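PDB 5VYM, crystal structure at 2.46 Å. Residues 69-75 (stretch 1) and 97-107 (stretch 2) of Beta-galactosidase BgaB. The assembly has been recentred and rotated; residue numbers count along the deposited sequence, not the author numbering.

Stretch 1, residues 69-75: VLILSAA
Stretch 2 97-107: GLIDEHFHTWL

What joins the two backbones? Val-69 (phi/psi -87/80), Ile-71 (-95/117), Leu-72 (-134/114) and Ile-99 (-130/145) are extended, while Leu-70 (-64/-40), Gly-97 (81/37) and Leu-98 (-94/-27) break the strand-like course. The stretches meet at a single beta bridge between Ile-71 and Ile-99, whose CA atoms lie 4.8 Å apart, and bury 547 Å² between them, both sides summed. Both advance in the same direction, Leu-70 CA lying 5.0 Å from Gly-97 CA and Ser-73 CA 4.8 Å from Glu-101 CA. Gly-97 N donates to Val-69 O at 2.8 Å, Ile-99 N to Leu-70 O at 2.9 Å, and Leu-72 N to Ile-99 O at 2.8 Å, all with N-H...O angles of 155-163°. Leu-98 N adds a weak bond to Leu-70 O (3.1 Å, 128°), so that this carbonyl receives two donors. Ile-71 CA also approaches Ile-99 O to 3.2 Å in a CA-H...O contact.

How do the apolar side chains fill the contact? Ile-71 is buried and covered most by the other stretch; its CA-to-CB bond points sideways, but the m, m rotamer (-44°, -66°) brings the end of the chain nearer. Its CD1 packs 3.6 Å from CB of Ile-99, an m, t rotamer (-51°, 178°), and sits over one face of the Phe-103 ring (chi1 -81°, chi2 -105°), 4.2 Å from the centroid and 16° off the normal, a CH-pi contact. Branched Ile-71 also places CG2 3.3 Å from Asp-100 O. Buried Leu-70 (-69°, 137°) brings CD2 within 3.9 Å of CD1 of Leu-98, an m, t rotamer. Leu-72 (-98°, -170°) lays CD1 4.0 Å from Gly-97 CA; an ideal CB on that glycine would come 3.6 Å from Leu-72 CD1, and its positive phi by itself favours glycine.

What does Trp-106 contribute? Its CA-to-CB bond points toward stretch 1, and chi angles of -85° and 108° carry NE1 to Leu-72 O, where it donates a 2.9 Å hydrogen bond at 156°. Tryptophan suits the place because one side chain supplies both this donor and an apolar ring edge, with CH2 4.1 Å from Ala-74 CB.

How is the far end shaped and bridged by water? A type I turn from Asp-100 to Phe-103 (Glu-101 -69/-20, His-102 -90/14) closes with Phe-103 N (57/43) donating to Asp-100 O at 3.0 Å. The CA-to-CB bond of Asp-100 (chi1 74°) points away from stretch 1, and its OD1 accepts from His-104 N (2.6 Å); Asp-100 N donates to His-104 O and Trp-106 N to Leu-98 O, both at 2.9 Å. Glu-101 (73°, -79°, 7°) curls so that OE1 lies 3.3 Å from Ser-73 CA. Water 1 donates to Glu-101 OE1 at 2.6 Å and accepts from Ala-74 N at 3.2 Å, linking the stretches where a helix begins. Ser-73, chi1 59°, is its N-cap; its short hydroxyl side chain caps a backbone N just past the stretch.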

ATOM      1  N   VAL B  69      -2.946  13.620 -12.773  1.00 35.97           N
ATOM      2  CA  VAL B  69      -4.230  12.912 -12.654  1.00 31.14           C
ATOM      3  C   VAL B  69      -4.802  13.330 -11.304  1.00 35.91           C
ATOM      4  O   VAL B  69      -4.699  12.631 -10.293  1.00 45.91           O
ATOM      5  CB  VAL B  69      -4.072  11.396 -12.800  1.00 38.68           C
ATOM      6  CG1 VAL B  69      -5.422  10.701 -12.683  1.00 30.14           C
ATOM      7  CG2 VAL B  69      -3.422  11.066 -14.134  1.00 39.20           C
ATOM      8  N   LEU B  70      -5.409  14.519 -11.288  1.00 32.54           N
ATOM      9  CA  LEU B  70      -5.853  15.115 -10.031  1.00 38.00           C
ATOM     10  C   LEU B  70      -6.930  14.274  -9.362  1.00 37.55           C
ATOM     11  O   LEU B  70      -6.937  14.122  -8.134  1.00 37.74           O
ATOM     12  CB  LEU B  70      -6.364  16.535 -10.279  1.00 44.68           C
ATOM     13  CG  LEU B  70      -5.316  17.578 -10.660  1.00 54.91           C
ATOM     14  CD1 LEU B  70      -5.834  18.457 -11.783  1.00 65.75           C
ATOM     15  CD2 LEU B  70      -4.944  18.417  -9.448  1.00 54.38           C
ATOM     16  N   ILE B  71      -7.850  13.722 -10.147  1.00 30.58           N
ATOM     17  CA  ILE B  71      -8.963  12.942  -9.624  1.00 35.86           C
ATOM     18  C   ILE B  71      -8.576  11.472  -9.674  1.00 38.01           C
ATOM     19  O   ILE B  71      -8.350  10.917 -10.757  1.00 42.12           O
ATOM     20  CB  ILE B  71     -10.253  13.197 -10.418  1.00 38.00           C
ATOM     21  CG1 ILE B  71     -10.437  14.693 -10.685  1.00 44.98           C
ATOM     22  CG2 ILE B  71     -11.451  12.635  -9.669  1.00 31.51           C
ATOM     23  CD1 ILE B  71     -10.671  15.516  -9.445  1.00 46.62           C
ATOM     24  N   LEU B  72      -8.491  10.842  -8.505  1.00 33.30           N
ATOM     25  CA  LEU B  72      -8.236   9.412  -8.395  1.00 30.52           C
ATOM     26  C   LEU B  72      -9.204   8.832  -7.379  1.00 34.12           C
ATOM     27  O   LEU B  72      -9.142   9.172  -6.194  1.00 37.91           O
ATOM     28  CB  LEU B  72      -6.792   9.124  -7.976  1.00 33.57           C
ATOM     29  CG  LEU B  72      -5.793   8.771  -9.078  1.00 42.50           C
ATOM     30  CD1 LEU B  72      -4.493   8.273  -8.466  1.00 38.41           C
ATOM     31  CD2 LEU B  72      -6.376   7.736 -10.028  1.00 43.58           C
ATOM     32  N   SER B  73     -10.102   7.970  -7.845  1.00 33.95           N
ATOM     33  CA  SER B  73     -10.990   7.266  -6.939  1.00 34.16           C
ATOM     34  C   SER B  73     -10.199   6.247  -6.121  1.00 37.13           C
ATOM     35  O   SER B  73      -9.048   5.920  -6.425  1.00 36.93           O
ATOM     36  CB  SER B  73     -12.109   6.574  -7.715  1.00 35.16           C
ATOM     37  OG  SER B  73     -11.580   5.655  -8.654  1.00 41.61           O
ATOM     38  N   ALA B  74     -10.831   5.746  -5.058  1.00 36.19           N
ATOM     39  CA  ALA B  74     -10.209   4.682  -4.280  1.00 38.88           C
ATOM     40  C   ALA B  74     -10.019   3.428  -5.126  1.00 36.36           C
ATOM     41  O   ALA B  74      -8.979   2.766  -5.045  1.00 35.81           O
ATOM     42  CB  ALA B  74     -11.048   4.374  -3.040  1.00 23.63           C
ATOM     43  N   ALA B  75     -11.011   3.101  -5.959  1.00 28.32           N
ATOM     44  CA  ALA B  75     -10.920   1.904  -6.788  1.00 26.70           C
ATOM     45  C   ALA B  75      -9.791   2.018  -7.803  1.00 36.04           C
ATOM     46  O   ALA B  75      -9.110   1.029  -8.098  1.00 41.32           O
ATOM     47  CB  ALA B  75     -12.252   1.653  -7.491  1.00 25.56           C
ATOM     48  N   GLY B  97      -3.520  12.455  -7.806  1.00 41.21           N
ATOM     49  CA  GLY B  97      -4.127  11.821  -6.652  1.00 38.72           C
ATOM     50  C   GLY B  97      -4.461  12.750  -5.508  1.00 32.08           C
ATOM     51  O   GLY B  97      -4.336  12.359  -4.341  1.00 40.05           O
ATOM     52  N   LEU B  98      -4.893  13.973  -5.807  1.00 36.34           N
ATOM     53  CA  LEU B  98      -5.224  14.938  -4.765  1.00 37.07           C
ATOM     54  C   LEU B  98      -6.701  14.936  -4.402  1.00 34.04           C
ATOM     55  O   LEU B  98      -7.054  15.285  -3.269  1.00 33.08           O
ATOM     56  CB  LEU B  98      -4.817  16.348  -5.205  1.00 40.26           C
ATOM     57  CG  LEU B  98      -3.386  16.533  -5.716  1.00 50.82           C
ATOM     58  CD1 LEU B  98      -3.104  18.003  -5.994  1.00 44.05           C
ATOM     59  CD2 LEU B  98      -2.380  15.962  -4.730  1.00 53.88           C
ATOM     60  N   ILE B  99      -7.572  14.551  -5.333  1.00 32.45           N
ATOM     61  CA  ILE B  99      -9.013  14.661  -5.160  1.00 34.46           C
ATOM     62  C   ILE B  99      -9.657  13.326  -5.512  1.00 39.17           C
ATOM     63  O   ILE B  99      -9.193  12.608  -6.403  1.00 38.09           O
ATOM     64  CB  ILE B  99      -9.589  15.804  -6.030  1.00 37.10           C
ATOM     65  CG1 ILE B  99      -8.799  17.097  -5.810  1.00 41.39           C
ATOM     66  CG2 ILE B  99     -11.040  16.046  -5.713  1.00 30.98           C
ATOM     67  CD1 ILE B  99      -9.272  18.262  -6.655  1.00 29.18           C
ATOM     68  N   ASP B 100     -10.731  12.989  -4.798  1.00 37.58           N
ATOM     69  CA  ASP B 100     -11.433  11.735  -5.025  1.00 37.90           C
ATOM     70  C   ASP B 100     -12.493  11.910  -6.115  1.00 41.14           C
ATOM     71  O   ASP B 100     -12.675  12.993  -6.675  1.00 37.73           O
ATOM     72  CB  ASP B 100     -12.043  11.218  -3.718  1.00 39.64           C
ATOM     73  CG  ASP B 100     -13.271  12.002  -3.285  1.00 47.35           C
ATOM     74  OD1 ASP B 100     -13.421  13.170  -3.695  1.00 49.45           O
ATOM     75  OD2 ASP B 100     -14.088  11.447  -2.521  1.00 52.59           O
ATOM     76  N   GLU B 101     -13.211  10.823  -6.412  1.00 39.61           N
ATOM     77  CA  GLU B 101     -14.161  10.833  -7.521  1.00 42.79           C
ATOM     78  C   GLU B 101     -15.373  11.714  -7.248  1.00 45.24           C
ATOM     79  O   GLU B 101     -16.064  12.102  -8.197  1.00 55.67           O
ATOM     80  CB  GLU B 101     -14.618   9.408  -7.844  1.00 40.03           C
ATOM     81  CG  GLU B 101     -15.563   8.787  -6.823  1.00 45.76           C
ATOM     82  CD  GLU B 101     -14.851   8.274  -5.582  1.00 61.63           C
ATOM     83  OE1 GLU B 101     -13.633   8.512  -5.439  1.00 62.93           O
ATOM     84  OE2 GLU B 101     -15.515   7.624  -4.745  1.00 75.62           O
ATOM     85  N   HIS B 102     -15.653  12.032  -5.986  1.00 40.83           N
ATOM     86  CA  HIS B 102     -16.726  12.952  -5.634  1.00 39.15           C
ATOM     87  C   HIS B 102     -16.256  14.397  -5.576  1.00 36.67           C
ATOM     88  O   HIS B 102     -16.973  15.248  -5.038  1.00 41.86           O
ATOM     89  CB  HIS B 102     -17.348  12.552  -4.295  1.00 27.90           C
ATOM     90  CG  HIS B 102     -18.005  11.209  -4.316  1.00 47.82           C
ATOM     91  ND1 HIS B 102     -19.343  11.039  -4.603  1.00 51.42           N
ATOM     92  CD2 HIS B 102     -17.508   9.969  -4.094  1.00 55.17           C
ATOM     93  CE1 HIS B 102     -19.641   9.753  -4.554  1.00 53.91           C
ATOM     94  NE2 HIS B 102     -18.545   9.082  -4.246  1.00 55.19           N
ATOM     95  N   PHE B 103     -15.072  14.686  -6.117  1.00 30.65           N
ATOM     96  CA  PHE B 103     -14.487  16.027  -6.103  1.00 31.12           C
ATOM     97  C   PHE B 103     -14.347  16.566  -4.681  1.00 33.92           C
ATOM     98  O   PHE B 103     -14.635  17.732  -4.405  1.00 44.30           O
ATOM     99  CB  PHE B 103     -15.282  16.988  -6.988  1.00 30.99           C
ATOM    100  CG  PHE B 103     -14.952  16.868  -8.447  1.00 38.33           C
ATOM    101  CD1 PHE B 103     -14.184  17.833  -9.077  1.00 34.00           C
ATOM    102  CD2 PHE B 103     -15.388  15.778  -9.184  1.00 45.17           C
ATOM    103  CE1 PHE B 103     -13.870  17.721 -10.420  1.00 34.26           C
ATOM    104  CE2 PHE B 103     -15.076  15.660 -10.526  1.00 42.32           C
ATOM    105  CZ  PHE B 103     -14.316  16.633 -11.144  1.00 33.45           C
ATOM    106  N   HIS B 104     -13.895  15.706  -3.772  1.00 35.20           N
ATOM    107  CA  HIS B 104     -13.503  16.095  -2.426  1.00 36.72           C
ATOM    108  C   HIS B 104     -12.005  15.881  -2.263  1.00 37.95           C
ATOM    109  O   HIS B 104     -11.453  14.896  -2.765  1.00 38.61           O
ATOM    110  CB  HIS B 104     -14.256  15.288  -1.365  1.00 39.25           C
ATOM    111  CG  HIS B 104     -15.711  15.622  -1.263  1.00 50.60           C
ATOM    112  ND1 HIS B 104     -16.166  16.808  -0.729  1.00 54.76           N
ATOM    113  CD2 HIS B 104     -16.814  14.920  -1.613  1.00 54.69           C
ATOM    114  CE1 HIS B 104     -17.487  16.826  -0.762  1.00 56.98           C
ATOM    115  NE2 HIS B 104     -17.905  15.691  -1.294  1.00 57.31           N
ATOM    116  N   THR B 105     -11.351  16.801  -1.559  1.00 40.37           N
ATOM    117  CA  THR B 105      -9.918  16.678  -1.329  1.00 34.00           C
ATOM    118  C   THR B 105      -9.616  15.443  -0.489  1.00 40.99           C
ATOM    119  O   THR B 105     -10.220  15.232   0.567  1.00 42.68           O
ATOM    120  CB  THR B 105      -9.385  17.930  -0.631  1.00 28.80           C
ATOM    121  OG1 THR B 105      -9.562  19.068  -1.483  1.00 43.64           O
ATOM    122  CG2 THR B 105      -7.908  17.773  -0.310  1.00 27.67           C
ATOM    123  N   TRP B 106      -8.683  14.619  -0.969  1.00 39.39           N
ATOM    124  CA  TRP B 106      -8.223  13.480  -0.185  1.00 33.06           C
ATOM    125  C   TRP B 106      -7.567  13.964   1.102  1.00 41.06           C
ATOM    126  O   TRP B 106      -6.645  14.785   1.075  1.00 39.85           O
ATOM    127  CB  TRP B 106      -7.233  12.634  -0.985  1.00 31.50           C
ATOM    128  CG  TRP B 106      -7.858  11.607  -1.879  1.00 38.21           C
ATOM    129  CD1 TRP B 106      -7.932  11.644  -3.240  1.00 40.93           C
ATOM    130  CD2 TRP B 106      -8.480  10.379  -1.476  1.00 40.67           C
ATOM    131  NE1 TRP B 106      -8.567  10.520  -3.711  1.00 40.54           N
ATOM    132  CE2 TRP B 106      -8.914   9.727  -2.649  1.00 42.76           C
ATOM    133  CE3 TRP B 106      -8.716   9.770  -0.239  1.00 35.80           C
ATOM    134  CZ2 TRP B 106      -9.571   8.497  -2.621  1.00 38.52           C
ATOM    135  CZ3 TRP B 106      -9.369   8.548  -0.214  1.00 30.70           C
ATOM    136  CH2 TRP B 106      -9.788   7.926  -1.397  1.00 34.48           C
ATOM    137  N   LEU B 107      -8.044  13.449   2.229  1.00 38.12           N
ATOM    138  CA  LEU B 107      -7.547  13.835   3.541  1.00 39.43           C
ATOM    139  C   LEU B 107      -6.545  12.809   4.057  1.00 35.52           C
ATOM    140  O   LEU B 107      -6.550  11.647   3.644  1.00 43.16           O
ATOM    141  CB  LEU B 107      -8.700  13.974   4.538  1.00 42.52           C
ATOM    142  CG  LEU B 107      -9.843  14.911   4.152  1.00 44.61           C
ATOM    143  CD1 LEU B 107     -10.984  14.768   5.143  1.00 43.26           C
ATOM    144  CD2 LEU B 107      -9.360  16.351   4.081  1.00 25.61           C
TER
HETATM  145  O   HOH W   1     -13.143   7.069  -3.360  1.00 55.55           O